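Epsin-1 (Saccharomyces cerevisiae, PDB 5LOZ) binds membranes rich in phosphatidylinositol 3,5- and 4,5-bisphosphate through its ENTH domain, the part present here, and is required for endocytosis and actin localization. Local coordinates at residues A[4-9]-A[39-44]; A[14-19]-A[56-61]. All blocks are in the same frame, centred on the assembly; numbering follows the deposited sequence.

Overall arrangement
Both contacts lie in the all-helical ENTH domain, an alpha-alpha superhelix, and both join the N-terminal part of the chain to later helices. In contact 1 the start of helix 5-13 packs on helix 36-50; in contact 2 the loop that follows helix 5-13 packs on the start of helix 57-73, the next helix after 36-50. Along the chain the segments alternate. The contact centres are about 17 Å apart, and the nearest atoms of the two come within about 5 Å without touching. Contact 1 is helix on helix, with a direct side-chain bond; contact 2 is loop on helix, joined through water and packing.

Contact 1: A[4-9]-A[39-44]; sequences SSTQVL and FFEIMD
Glu41 reaches across to the start of helix 5-13, where Ser4 OG donates to its OE1 at 2.5 Å, meeting the oxygen from above the carboxylate plane, 40° out of it. The same oxygen has the carbons of two more side chains beside it, Gln7 CG at 3.6 Å and Thr6 CB slightly farther off. Gln7 lies across Glu41 at about a right angle, its amide stacked on the carboxylate with the planes 20° apart. Beside this polar group Thr6 CG2 presses on Ile42 CG1 at 3.4 Å, tighter than usual for two carbons, and the two side chains again cross at about a right angle. Thr6 CG2 stands anti to its own backbone N, while OG1 beside that N bonds to Asp38; Ile42 also packs on Leu70 of helix 57-73. An alanine in place of Glu41 would probably leave the Ser4 hydroxyl without its carboxylate partner and the Gln7 amide without the group it stacks on. The two helices run in roughly the same direction, 29° apart, with their axes 9.1 Å from each other at the closest, and belong to the helical ENTH fold. Ser4 is the N-cap of the first helix and forms a capping box with Gln7: Gln7 N donates to Ser4 OG at 3.1 Å, and Ser4 N donates in return to a lone pair of Gln7 OE1 at 2.8 Å. One hydroxyl thus caps the helix and bonds to Glu41, and the bond from Ser4 N to Gln7 OE1 holds the amide in its stack. Beyond it, a water takes a weak bond from Gln7 NE2 and donates to Glu41 O at 2.7 Å.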
# COMPACT_ATOMS: atom_id res chain seq x y z
N SER A 4 12.79 -2.63 14.01
CA SER A 4 11.72 -3.17 14.86
C SER A 4 11.15 -4.39 14.09
O SER A 4 11.41 -4.55 12.88
CB SER A 4 10.63 -2.17 15.12
OG SER A 4 9.96 -1.84 13.91
N SER A 5 10.38 -5.22 14.78
CA SER A 5 9.73 -6.33 14.12
C SER A 5 8.67 -5.83 13.10
O SER A 5 8.43 -6.46 12.11
CB SER A 5 9.05 -7.24 15.17
OG SER A 5 8.14 -6.50 15.97
N THR A 6 8.06 -4.69 13.36
CA THR A 6 7.09 -4.08 12.40
C THR A 6 7.83 -3.67 11.10
O THR A 6 7.32 -3.85 10.00
CB THR A 6 6.38 -2.87 13.03
OG1 THR A 6 5.68 -3.31 14.20
CG2 THR A 6 5.39 -2.17 12.00
N GLN A 7 9.04 -3.17 11.24
CA GLN A 7 9.83 -2.75 10.11
C GLN A 7 10.22 -3.96 9.27
O GLN A 7 10.20 -3.89 8.06
CB GLN A 7 11.03 -1.95 10.53
CG GLN A 7 10.68 -0.54 11.06
CD GLN A 7 11.87 0.22 11.64
OE1 GLN A 7 12.64 -0.30 12.46
NE2 GLN A 7 12.01 1.45 11.23
N VAL A 8 10.54 -5.08 9.92
CA VAL A 8 10.87 -6.30 9.19
C VAL A 8 9.60 -6.80 8.49
O VAL A 8 9.65 -7.18 7.32
CB VAL A 8 11.46 -7.40 10.13
CG1 VAL A 8 11.63 -8.72 9.37
CG2 VAL A 8 12.83 -6.95 10.68
N LEU A 9 8.48 -6.78 9.22
CA LEU A 9 7.16 -7.17 8.64
C LEU A 9 6.86 -6.40 7.33
O LEU A 9 6.60 -7.00 6.27
CB LEU A 9 6.04 -6.88 9.64
CG LEU A 9 4.68 -7.58 9.59
CD1 LEU A 9 3.58 -6.68 10.16
CD2 LEU A 9 4.33 -8.09 8.32
N PHE A 39 2.25 2.26 13.25
CA PHE A 39 1.68 3.08 12.17
C PHE A 39 2.72 3.91 11.45
O PHE A 39 2.86 3.81 10.24
CB PHE A 39 0.59 4.03 12.73
CG PHE A 39 0.03 4.96 11.72
CD1 PHE A 39 -0.94 4.55 10.85
CD2 PHE A 39 0.55 6.24 11.60
CE1 PHE A 39 -1.41 5.40 9.87
CE2 PHE A 39 0.06 7.09 10.65
CZ PHE A 39 -0.92 6.66 9.78
N PHE A 40 3.50 4.68 12.20
CA PHE A 40 4.52 5.53 11.59
C PHE A 40 5.60 4.72 10.87
O PHE A 40 6.04 5.10 9.78
CB PHE A 40 5.14 6.47 12.64
CG PHE A 40 4.20 7.56 13.12
CD1 PHE A 40 3.95 8.68 12.34
CD2 PHE A 40 3.54 7.45 14.33
CE1 PHE A 40 3.09 9.67 12.78
CE2 PHE A 40 2.69 8.43 14.77
CZ PHE A 40 2.46 9.55 14.00
N GLU A 41 6.04 3.62 11.46
CA GLU A 41 7.07 2.79 10.80
C GLU A 41 6.52 2.14 9.52
O GLU A 41 7.18 2.13 8.51
CB GLU A 41 7.60 1.72 11.73
CG GLU A 41 8.37 2.33 12.92
CD GLU A 41 8.78 1.30 13.93
OE1 GLU A 41 8.38 0.13 13.76
OE2 GLU A 41 9.48 1.66 14.90
N ILE A 42 5.29 1.63 9.59
CA ILE A 42 4.58 1.13 8.42
C ILE A 42 4.43 2.20 7.31
O ILE A 42 4.86 1.99 6.19
CB ILE A 42 3.22 0.52 8.78
CG1 ILE A 42 3.40 -0.73 9.66
CG2 ILE A 42 2.44 0.07 7.48
CD1 ILE A 42 2.19 -1.28 10.33
N MET A 43 3.88 3.37 7.65
CA MET A 43 3.62 4.37 6.63
C MET A 43 4.90 4.92 6.03
O MET A 43 4.96 5.13 4.83
CB MET A 43 2.71 5.51 7.14
CG MET A 43 1.32 5.06 7.59
SD MET A 43 0.62 3.64 6.68
CE MET A 43 0.06 4.47 5.22
N ASP A 44 5.94 5.11 6.84
CA ASP A 44 7.22 5.61 6.34
C ASP A 44 7.92 4.64 5.36
O ASP A 44 8.47 5.09 4.34
CB ASP A 44 8.17 5.97 7.45
CG ASP A 44 9.46 6.62 6.92
OD1 ASP A 44 9.39 7.77 6.42
OD2 ASP A 44 10.51 5.96 6.97
O HOH W 1 9.81 2.44 8.92

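Contact 2: A[14-19]-A[56-61]; sequences TSNDNH and YWRHIA
Asn16 and Arg58 are joined by a water that donates to Asn16 OD1 at 2.5 Å and accepts from both Arg58 N and Arg58 NH1. A second water links Asn16 N to His59 NE2, lying in the plane of the imidazole, 2.7 Å from NE2; ND1 of that ring bonds to Asp52. Among the packing contacts, Asn16 OD1 rests 3.4 Å from Arg58 CB, and Asn16 ND2 lies at the edge of the Tyr56 ring, with amide and ring planes 66° apart. Thr14 O comes within 3.2 Å of His59 CD2, and the extended arginine chain carries Arg58 CD to 3.7 Å from Asp17 O. The loop between helices 5-13 and 23-32 of the ENTH domain is thereby laid over the first turn of helix 57-73. The Arg58 guanidinium has Trp57 CZ2 3.3 Å above its plane, over its centre. His19 CD2 approaches the edge of the Trp57 ring at CH2, and both side chains touch Ile108 of helix 106-121. Within the loop, Asn18 N donates to the anti lone pair of Asp17 OD1, an oxygen that also forms a salt bridge with Lys62.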
# COMPACT_ATOMS: atom_id res chain seq x y z
N THR A 14 6.71 -6.18 1.27
CA THR A 14 6.83 -5.36 0.09
C THR A 14 8.14 -5.65 -0.67
O THR A 14 8.56 -4.83 -1.47
CB THR A 14 6.71 -3.88 0.43
OG1 THR A 14 7.67 -3.53 1.43
CG2 THR A 14 5.30 -3.57 0.98
N SER A 15 8.73 -6.83 -0.45
CA SER A 15 10.05 -7.12 -1.02
C SER A 15 9.98 -7.49 -2.51
O SER A 15 8.92 -7.78 -3.08
CB SER A 15 10.74 -8.23 -0.24
OG SER A 15 10.02 -9.40 -0.39
N ASN A 16 11.12 -7.42 -3.16
CA ASN A 16 11.23 -7.60 -4.61
C ASN A 16 11.29 -9.03 -5.12
O ASN A 16 12.04 -9.34 -6.05
CB ASN A 16 12.47 -6.81 -5.09
CG ASN A 16 12.46 -6.52 -6.59
OD1 ASN A 16 11.44 -6.15 -7.15
ND2 ASN A 16 13.63 -6.66 -7.23
N ASP A 17 10.51 -9.93 -4.54
CA ASP A 17 10.42 -11.29 -5.09
C ASP A 17 9.34 -11.45 -6.16
O ASP A 17 9.66 -11.57 -7.36
CB ASP A 17 10.37 -12.37 -3.97
CG ASP A 17 9.35 -12.05 -2.85
OD1 ASP A 17 8.28 -11.54 -3.14
OD2 ASP A 17 9.64 -12.30 -1.68
N ASN A 18 8.07 -11.48 -5.75
CA ASN A 18 6.93 -11.57 -6.64
C ASN A 18 5.94 -10.50 -6.18
O ASN A 18 5.89 -10.20 -5.00
CB ASN A 18 6.28 -12.97 -6.55
CG ASN A 18 7.16 -14.06 -7.18
OD1 ASN A 18 7.36 -14.05 -8.40
ND2 ASN A 18 7.76 -14.96 -6.36
N HIS A 19 5.18 -9.94 -7.10
CA HIS A 19 4.26 -8.82 -6.72
C HIS A 19 3.06 -9.21 -5.83
O HIS A 19 2.36 -8.34 -5.34
CB HIS A 19 3.76 -8.05 -7.92
CG HIS A 19 2.83 -8.79 -8.82
ND1 HIS A 19 1.50 -8.96 -8.53
CD2 HIS A 19 3.03 -9.37 -10.03
CE1 HIS A 19 0.92 -9.63 -9.51
NE2 HIS A 19 1.83 -9.90 -10.44
N TYR A 56 12.58 -1.55 -9.62
CA TYR A 56 11.94 -2.10 -8.42
C TYR A 56 10.46 -1.83 -8.39
O TYR A 56 9.92 -1.52 -7.34
CB TYR A 56 12.60 -1.52 -7.18
CG TYR A 56 14.07 -1.81 -7.16
CD1 TYR A 56 14.54 -3.08 -6.90
CD2 TYR A 56 14.99 -0.82 -7.44
CE1 TYR A 56 15.88 -3.36 -6.89
CE2 TYR A 56 16.35 -1.09 -7.43
CZ TYR A 56 16.79 -2.38 -7.15
OH TYR A 56 18.14 -2.68 -7.14
N TRP A 57 9.80 -1.99 -9.55
CA TRP A 57 8.38 -1.78 -9.62
C TRP A 57 7.58 -2.69 -8.68
O TRP A 57 6.44 -2.35 -8.31
CB TRP A 57 7.88 -1.94 -11.06
CG TRP A 57 7.99 -3.33 -11.64
CD1 TRP A 57 9.04 -3.82 -12.37
CD2 TRP A 57 7.05 -4.40 -11.54
NE1 TRP A 57 8.80 -5.12 -12.72
CE2 TRP A 57 7.59 -5.51 -12.22
CE3 TRP A 57 5.79 -4.54 -10.94
CZ2 TRP A 57 6.92 -6.73 -12.31
CZ3 TRP A 57 5.14 -5.73 -11.04
CH2 TRP A 57 5.70 -6.81 -11.72
N ARG A 58 8.13 -3.86 -8.32
CA ARG A 58 7.44 -4.76 -7.37
C ARG A 58 7.33 -4.14 -5.98
O ARG A 58 6.33 -4.34 -5.30
CB ARG A 58 8.05 -6.16 -7.31
CG ARG A 58 7.91 -6.96 -8.59
CD ARG A 58 8.78 -8.20 -8.58
NE ARG A 58 8.56 -8.97 -9.82
CZ ARG A 58 9.20 -8.74 -10.97
NH1 ARG A 58 10.09 -7.77 -11.04
NH2 ARG A 58 8.92 -9.44 -12.06
N HIS A 59 8.30 -3.32 -5.59
CA HIS A 59 8.23 -2.60 -4.37
C HIS A 59 7.01 -1.70 -4.37
O HIS A 59 6.26 -1.64 -3.40
CB HIS A 59 9.47 -1.73 -4.14
CG HIS A 59 10.70 -2.47 -3.73
ND1 HIS A 59 11.95 -1.90 -3.78
CD2 HIS A 59 10.88 -3.75 -3.35
CE1 HIS A 59 12.85 -2.79 -3.39
NE2 HIS A 59 12.23 -3.92 -3.12
N ILE A 60 6.82 -1.01 -5.48
CA ILE A 60 5.73 -0.05 -5.69
C ILE A 60 4.38 -0.75 -5.73
O ILE A 60 3.48 -0.39 -4.97
CB ILE A 60 5.92 0.75 -7.02
CG1 ILE A 60 7.34 1.37 -7.07
CG2 ILE A 60 4.85 1.78 -7.17
CD1 ILE A 60 7.60 2.30 -8.27
N ALA A 61 4.24 -1.77 -6.59
CA ALA A 61 3.02 -2.54 -6.67
C ALA A 61 2.58 -3.06 -5.30
O ALA A 61 1.42 -2.92 -4.94
CB ALA A 61 3.19 -3.70 -7.65
O HOH W 2 10.55 -5.39 -9.40
O HOH W 3 13.36 -5.99 -1.82